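Local structure of sarcosine oxidase (Pyrococcus horikoshii, 1Y56) at residues K224-I238 with Q254-I268. The protein probably catalyses the oxidation of L-proline as the FAD-containing beta subunit of a dehydrogenase complex that also holds FMN and ATP. Residues are numbered along the deposited sequence; the frame is centred on the assembly and turned at random.
Sequences KHQAVITQPIKRGTI and QTFHGGIIGGIGYEI. With FMN (flavin mononucleotide), chain E.
The imidazole of H225 has E267 CA over one face, offset toward the rim, and the I264 carbonyl oxygen at its edge. The Y308 ring of strand 299-310 stacks on H225. The Y266 ring meets the Q226 amide at its edge, with Q226 NE2 4.1 Å from Y266 CE2. Q226 OE1 accepts from T277 N. H257 turns its own edge to the proline, H257 CD2 lying 3.7 Å from P232 CG. H443 of the neighbouring PH1363 chain stacks on H257.

The amide of Q254 fills the bend of 233-238. Its CG is anti to the backbone N (chi1 178°), and the extended chain carries the amide in among the backbone groups. Q254 OE1 accepts from I238 N at 3.1 Å and more weakly from T237 N. Q254 NE2 donates to K234 O at 3.0 Å, from above the carbonyl plane. T237 OG1 reaches that oxygen from the opposite face. Q254 NE2 also bonds G258 O.

I238 CD1 packs crosswise on I260 CG1 at 3.7 Å. The 224-230 part of strand 221-230 runs antiparallel to strand 261-263, their segment axes at 149°. V228 N gives G262 O a bond of 2.8 Å. A water joins Q226 N to I264 O and Y266 O.

I261 CD1 lies 3.7 Å from FMN C7. This is a short antiparallel ladder at V228–G262 and I229–I261, with a separate single bridge at K224–I268 and waters bridging the backbones between them. It lies in the mixed sheet of an FAD-dependent oxidoreductase, whose I229 and I261 belong to the FMN pocket.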
# COMPACT_ATOMS: atom_id res chain seq x y z
N LYS B 224 -24.89 31.24 -11.33
CA LYS B 224 -23.58 31.71 -11.00
C LYS B 224 -23.37 33.11 -11.54
O LYS B 224 -23.33 33.30 -12.75
CB LYS B 224 -22.53 30.77 -11.57
CG LYS B 224 -21.16 31.00 -10.96
CD LYS B 224 -20.24 29.81 -11.18
CE LYS B 224 -19.50 29.88 -12.51
NZ LYS B 224 -18.46 28.81 -12.53
N HIS B 225 -23.28 34.08 -10.63
CA HIS B 225 -22.77 35.42 -10.96
C HIS B 225 -21.38 35.63 -10.35
O HIS B 225 -20.98 34.88 -9.46
CB HIS B 225 -23.77 36.52 -10.55
CG HIS B 225 -24.89 36.68 -11.54
ND1 HIS B 225 -25.94 35.78 -11.63
CD2 HIS B 225 -25.11 37.60 -12.51
CE1 HIS B 225 -26.76 36.16 -12.59
NE2 HIS B 225 -26.28 37.26 -13.14
N GLN B 226 -20.64 36.59 -10.88
CA GLN B 226 -19.24 36.76 -10.47
C GLN B 226 -18.86 38.21 -10.14
O GLN B 226 -19.55 39.16 -10.54
CB GLN B 226 -18.29 36.19 -11.52
CG GLN B 226 -18.35 34.66 -11.66
CD GLN B 226 -17.33 34.13 -12.65
OE1 GLN B 226 -16.13 34.13 -12.38
NE2 GLN B 226 -17.80 33.67 -13.81
N ALA B 227 -17.78 38.37 -9.40
CA ALA B 227 -17.28 39.70 -9.08
C ALA B 227 -15.76 39.77 -9.13
O ALA B 227 -15.08 38.75 -9.07
CB ALA B 227 -17.81 40.19 -7.72
N VAL B 228 -15.25 40.99 -9.26
CA VAL B 228 -13.82 41.26 -9.23
C VAL B 228 -13.52 42.29 -8.13
O VAL B 228 -14.39 43.06 -7.74
CB VAL B 228 -13.33 41.73 -10.61
CG1 VAL B 228 -13.95 43.07 -10.98
CG2 VAL B 228 -11.81 41.79 -10.67
N ILE B 229 -12.30 42.27 -7.62
CA ILE B 229 -11.83 43.33 -6.73
C ILE B 229 -10.46 43.79 -7.22
O ILE B 229 -9.61 42.97 -7.58
CB ILE B 229 -11.79 42.88 -5.23
CG1 ILE B 229 -11.43 44.04 -4.32
CG2 ILE B 229 -10.79 41.71 -5.01
CD1 ILE B 229 -12.48 45.09 -4.28
N THR B 230 -10.26 45.10 -7.28
CA THR B 230 -8.95 45.62 -7.65
C THR B 230 -8.14 45.97 -6.40
O THR B 230 -8.62 45.80 -5.28
CB THR B 230 -9.06 46.86 -8.55
OG1 THR B 230 -9.15 48.04 -7.74
CG2 THR B 230 -10.27 46.78 -9.44
N GLN B 231 -6.92 46.44 -6.61
CA GLN B 231 -6.08 46.94 -5.53
C GLN B 231 -6.71 48.21 -4.97
O GLN B 231 -7.43 48.90 -5.68
CB GLN B 231 -4.70 47.24 -6.06
CG GLN B 231 -4.68 48.31 -7.11
CD GLN B 231 -3.28 48.73 -7.47
OE1 GLN B 231 -2.79 48.43 -8.57
NE2 GLN B 231 -2.62 49.41 -6.55
N PRO B 232 -6.44 48.53 -3.69
CA PRO B 232 -7.01 49.73 -3.09
C PRO B 232 -6.46 51.02 -3.69
O PRO B 232 -5.32 51.05 -4.16
CB PRO B 232 -6.62 49.63 -1.62
CG PRO B 232 -6.21 48.22 -1.42
CD PRO B 232 -5.61 47.80 -2.72
N ILE B 233 -7.27 52.06 -3.63
CA ILE B 233 -7.08 53.31 -4.36
C ILE B 233 -7.49 54.42 -3.39
O ILE B 233 -8.18 54.15 -2.41
CB ILE B 233 -7.92 53.25 -5.70
CG1 ILE B 233 -7.08 52.64 -6.81
CG2 ILE B 233 -8.49 54.59 -6.17
CD1 ILE B 233 -5.63 53.02 -6.69
N LYS B 234 -7.05 55.64 -3.63
CA LYS B 234 -7.45 56.77 -2.80
C LYS B 234 -8.95 56.76 -2.46
O LYS B 234 -9.78 56.57 -3.35
CB LYS B 234 -7.08 58.08 -3.49
CG LYS B 234 -6.52 59.14 -2.55
CD LYS B 234 -5.43 60.01 -3.24
CE LYS B 234 -6.04 61.08 -4.19
NZ LYS B 234 -6.97 62.02 -3.46
N ARG B 235 -9.27 56.94 -1.18
CA ARG B 235 -10.65 57.07 -0.70
C ARG B 235 -11.49 58.02 -1.56
O ARG B 235 -10.98 59.02 -2.06
CB ARG B 235 -10.67 57.58 0.75
CG ARG B 235 -10.02 59.00 0.95
CD ARG B 235 -8.71 59.00 1.82
NE ARG B 235 -7.49 58.52 1.13
CZ ARG B 235 -6.94 57.31 1.27
NH1 ARG B 235 -7.49 56.40 2.08
NH2 ARG B 235 -5.84 57.00 0.60
N GLY B 236 -12.76 57.71 -1.75
CA GLY B 236 -13.67 58.58 -2.49
C GLY B 236 -13.36 58.83 -3.96
O GLY B 236 -13.84 59.79 -4.54
N THR B 237 -12.56 57.96 -4.58
CA THR B 237 -12.33 58.04 -6.01
C THR B 237 -13.59 57.65 -6.78
O THR B 237 -13.99 58.36 -7.69
CB THR B 237 -11.12 57.19 -6.44
OG1 THR B 237 -9.92 57.76 -5.90
CG2 THR B 237 -11.00 57.12 -7.97
N ILE B 238 -14.23 56.53 -6.42
CA ILE B 238 -15.52 56.17 -7.02
C ILE B 238 -16.56 56.00 -5.93
O ILE B 238 -16.62 54.95 -5.29
CB ILE B 238 -15.48 54.88 -7.88
CG1 ILE B 238 -14.24 54.84 -8.79
CG2 ILE B 238 -16.77 54.75 -8.69
CD1 ILE B 238 -14.09 53.51 -9.53
N GLN B 254 -16.45 51.75 -5.30
CA GLN B 254 -15.29 51.54 -4.45
C GLN B 254 -15.76 51.04 -3.08
O GLN B 254 -16.79 51.49 -2.57
CB GLN B 254 -14.48 52.83 -4.34
CG GLN B 254 -13.26 52.79 -3.45
CD GLN B 254 -12.35 53.99 -3.66
OE1 GLN B 254 -12.79 55.06 -4.09
NE2 GLN B 254 -11.05 53.81 -3.36
N THR B 255 -15.03 50.08 -2.52
CA THR B 255 -15.33 49.60 -1.17
C THR B 255 -14.81 50.58 -0.12
O THR B 255 -14.03 51.50 -0.42
CB THR B 255 -14.72 48.22 -0.88
OG1 THR B 255 -13.29 48.31 -0.95
CG2 THR B 255 -15.21 47.18 -1.85
N PHE B 256 -15.24 50.35 1.13
CA PHE B 256 -14.76 51.12 2.26
C PHE B 256 -13.27 50.91 2.50
O PHE B 256 -12.57 51.83 2.88
CB PHE B 256 -15.60 50.83 3.50
CG PHE B 256 -17.07 51.13 3.32
CD1 PHE B 256 -17.49 52.24 2.59
CD2 PHE B 256 -18.05 50.30 3.89
CE1 PHE B 256 -18.85 52.51 2.42
CE2 PHE B 256 -19.41 50.57 3.72
CZ PHE B 256 -19.81 51.68 2.99
N HIS B 257 -12.78 49.70 2.21
CA HIS B 257 -11.33 49.45 2.22
C HIS B 257 -10.56 50.22 1.11
O HIS B 257 -9.38 50.50 1.27
CB HIS B 257 -11.04 47.93 2.15
CG HIS B 257 -9.58 47.59 2.24
ND1 HIS B 257 -8.94 47.36 3.44
CD2 HIS B 257 -8.63 47.44 1.28
CE1 HIS B 257 -7.67 47.08 3.22
NE2 HIS B 257 -7.46 47.12 1.92
N GLY B 258 -11.22 50.54 -0.01
CA GLY B 258 -10.57 51.28 -1.11
C GLY B 258 -10.49 50.51 -2.41
O GLY B 258 -9.82 50.93 -3.36
N GLY B 259 -11.22 49.40 -2.47
CA GLY B 259 -11.03 48.40 -3.49
C GLY B 259 -11.49 48.65 -4.91
O GLY B 259 -10.76 48.39 -5.85
N ILE B 260 -12.70 49.14 -5.10
CA ILE B 260 -13.31 49.03 -6.46
C ILE B 260 -13.67 47.57 -6.75
O ILE B 260 -12.85 46.77 -7.19
CB ILE B 260 -12.46 49.61 -7.63
CG1 ILE B 260 -12.21 51.09 -7.42
CG2 ILE B 260 -13.21 49.42 -8.94
CD1 ILE B 260 -11.06 51.60 -8.23
N ILE B 261 -14.94 47.28 -6.48
CA ILE B 261 -15.52 45.98 -6.57
C ILE B 261 -16.54 46.07 -7.69
O ILE B 261 -17.02 47.15 -8.01
CB ILE B 261 -16.19 45.63 -5.21
CG1 ILE B 261 -16.66 44.16 -5.18
CG2 ILE B 261 -17.32 46.63 -4.86
CD1 ILE B 261 -17.16 43.69 -3.82
N GLY B 262 -16.88 44.95 -8.30
CA GLY B 262 -17.95 44.95 -9.27
C GLY B 262 -18.06 43.68 -10.07
O GLY B 262 -17.21 42.80 -9.98
N GLY B 263 -19.13 43.61 -10.87
CA GLY B 263 -19.36 42.48 -11.75
C GLY B 263 -19.99 42.95 -13.04
O GLY B 263 -19.95 44.14 -13.35
N ILE B 264 -20.54 42.00 -13.79
CA ILE B 264 -21.26 42.24 -15.03
C ILE B 264 -22.40 41.22 -15.12
O ILE B 264 -22.50 40.31 -14.29
CB ILE B 264 -20.35 42.12 -16.28
CG1 ILE B 264 -19.53 40.84 -16.24
CG2 ILE B 264 -19.44 43.33 -16.41
CD1 ILE B 264 -18.84 40.51 -17.54
N GLY B 265 -23.26 41.38 -16.13
CA GLY B 265 -24.38 40.47 -16.36
C GLY B 265 -24.05 38.99 -16.49
O GLY B 265 -24.81 38.15 -16.03
N TYR B 266 -22.90 38.68 -17.11
CA TYR B 266 -22.43 37.31 -17.39
C TYR B 266 -22.90 36.20 -16.43
O TYR B 266 -22.30 35.96 -15.39
CB TYR B 266 -20.90 37.32 -17.52
CG TYR B 266 -20.29 36.04 -18.06
CD1 TYR B 266 -20.28 35.76 -19.44
CD2 TYR B 266 -19.68 35.13 -17.21
CE1 TYR B 266 -19.71 34.59 -19.93
CE2 TYR B 266 -19.11 33.96 -17.69
CZ TYR B 266 -19.12 33.70 -19.04
OH TYR B 266 -18.53 32.53 -19.48
N GLU B 267 -23.99 35.54 -16.81
CA GLU B 267 -24.69 34.59 -15.95
C GLU B 267 -24.38 33.18 -16.43
O GLU B 267 -24.33 32.95 -17.63
CB GLU B 267 -26.19 34.85 -16.08
CG GLU B 267 -27.10 34.02 -15.21
CD GLU B 267 -28.54 34.54 -15.22
OE1 GLU B 267 -29.31 34.22 -16.17
OE2 GLU B 267 -28.92 35.27 -14.27
N ILE B 268 -24.16 32.25 -15.52
CA ILE B 268 -23.89 30.86 -15.92
C ILE B 268 -24.98 29.90 -15.43
O ILE B 268 -25.23 29.82 -14.22
CB ILE B 268 -22.45 30.41 -15.55
CG1 ILE B 268 -21.43 31.09 -16.48
CG2 ILE B 268 -22.32 28.88 -15.60
CD1 ILE B 268 -19.97 30.71 -16.26
N1 FMN E . -10.91 39.44 -1.80
C2 FMN E . -9.66 39.96 -1.76
O2 FMN E . -8.68 39.24 -2.05
N3 FMN E . -9.46 41.24 -1.41
C4 FMN E . -10.50 42.03 -1.09
O4 FMN E . -10.29 43.22 -0.76
C4A FMN E . -11.80 41.52 -1.12
N5 FMN E . -12.87 42.29 -0.80
C5A FMN E . -14.15 41.82 -0.82
C6 FMN E . -15.21 42.66 -0.48
C7 FMN E . -16.53 42.20 -0.49
C7M FMN E . -17.63 43.16 -0.11
C8 FMN E . -16.77 40.87 -0.86
C8M FMN E . -18.15 40.31 -0.90
C9 FMN E . -15.71 40.02 -1.19
C9A FMN E . -14.39 40.49 -1.18
N10 FMN E . -13.29 39.66 -1.52
C10 FMN E . -11.98 40.19 -1.49
C1' FMN E . -13.47 38.27 -1.93
C2' FMN E . -13.51 37.33 -0.75
O2' FMN E . -12.29 36.58 -0.76
C3' FMN E . -14.80 36.51 -0.92
O3' FMN E . -15.44 36.22 0.34
C4' FMN E . -14.53 35.24 -1.65
O4' FMN E . -13.54 35.16 -2.36
C5' FMN E . -15.48 34.06 -1.50
O5' FMN E . -14.72 32.93 -1.08
P FMN E . -14.06 31.93 -2.15
O1P FMN E . -15.25 31.14 -2.64
O2P FMN E . -13.05 31.16 -1.34
O3P FMN E . -13.44 32.77 -3.23
O HOH W 1 -21.19 33.96 -13.80
O HOH W 2 -21.50 37.58 -13.39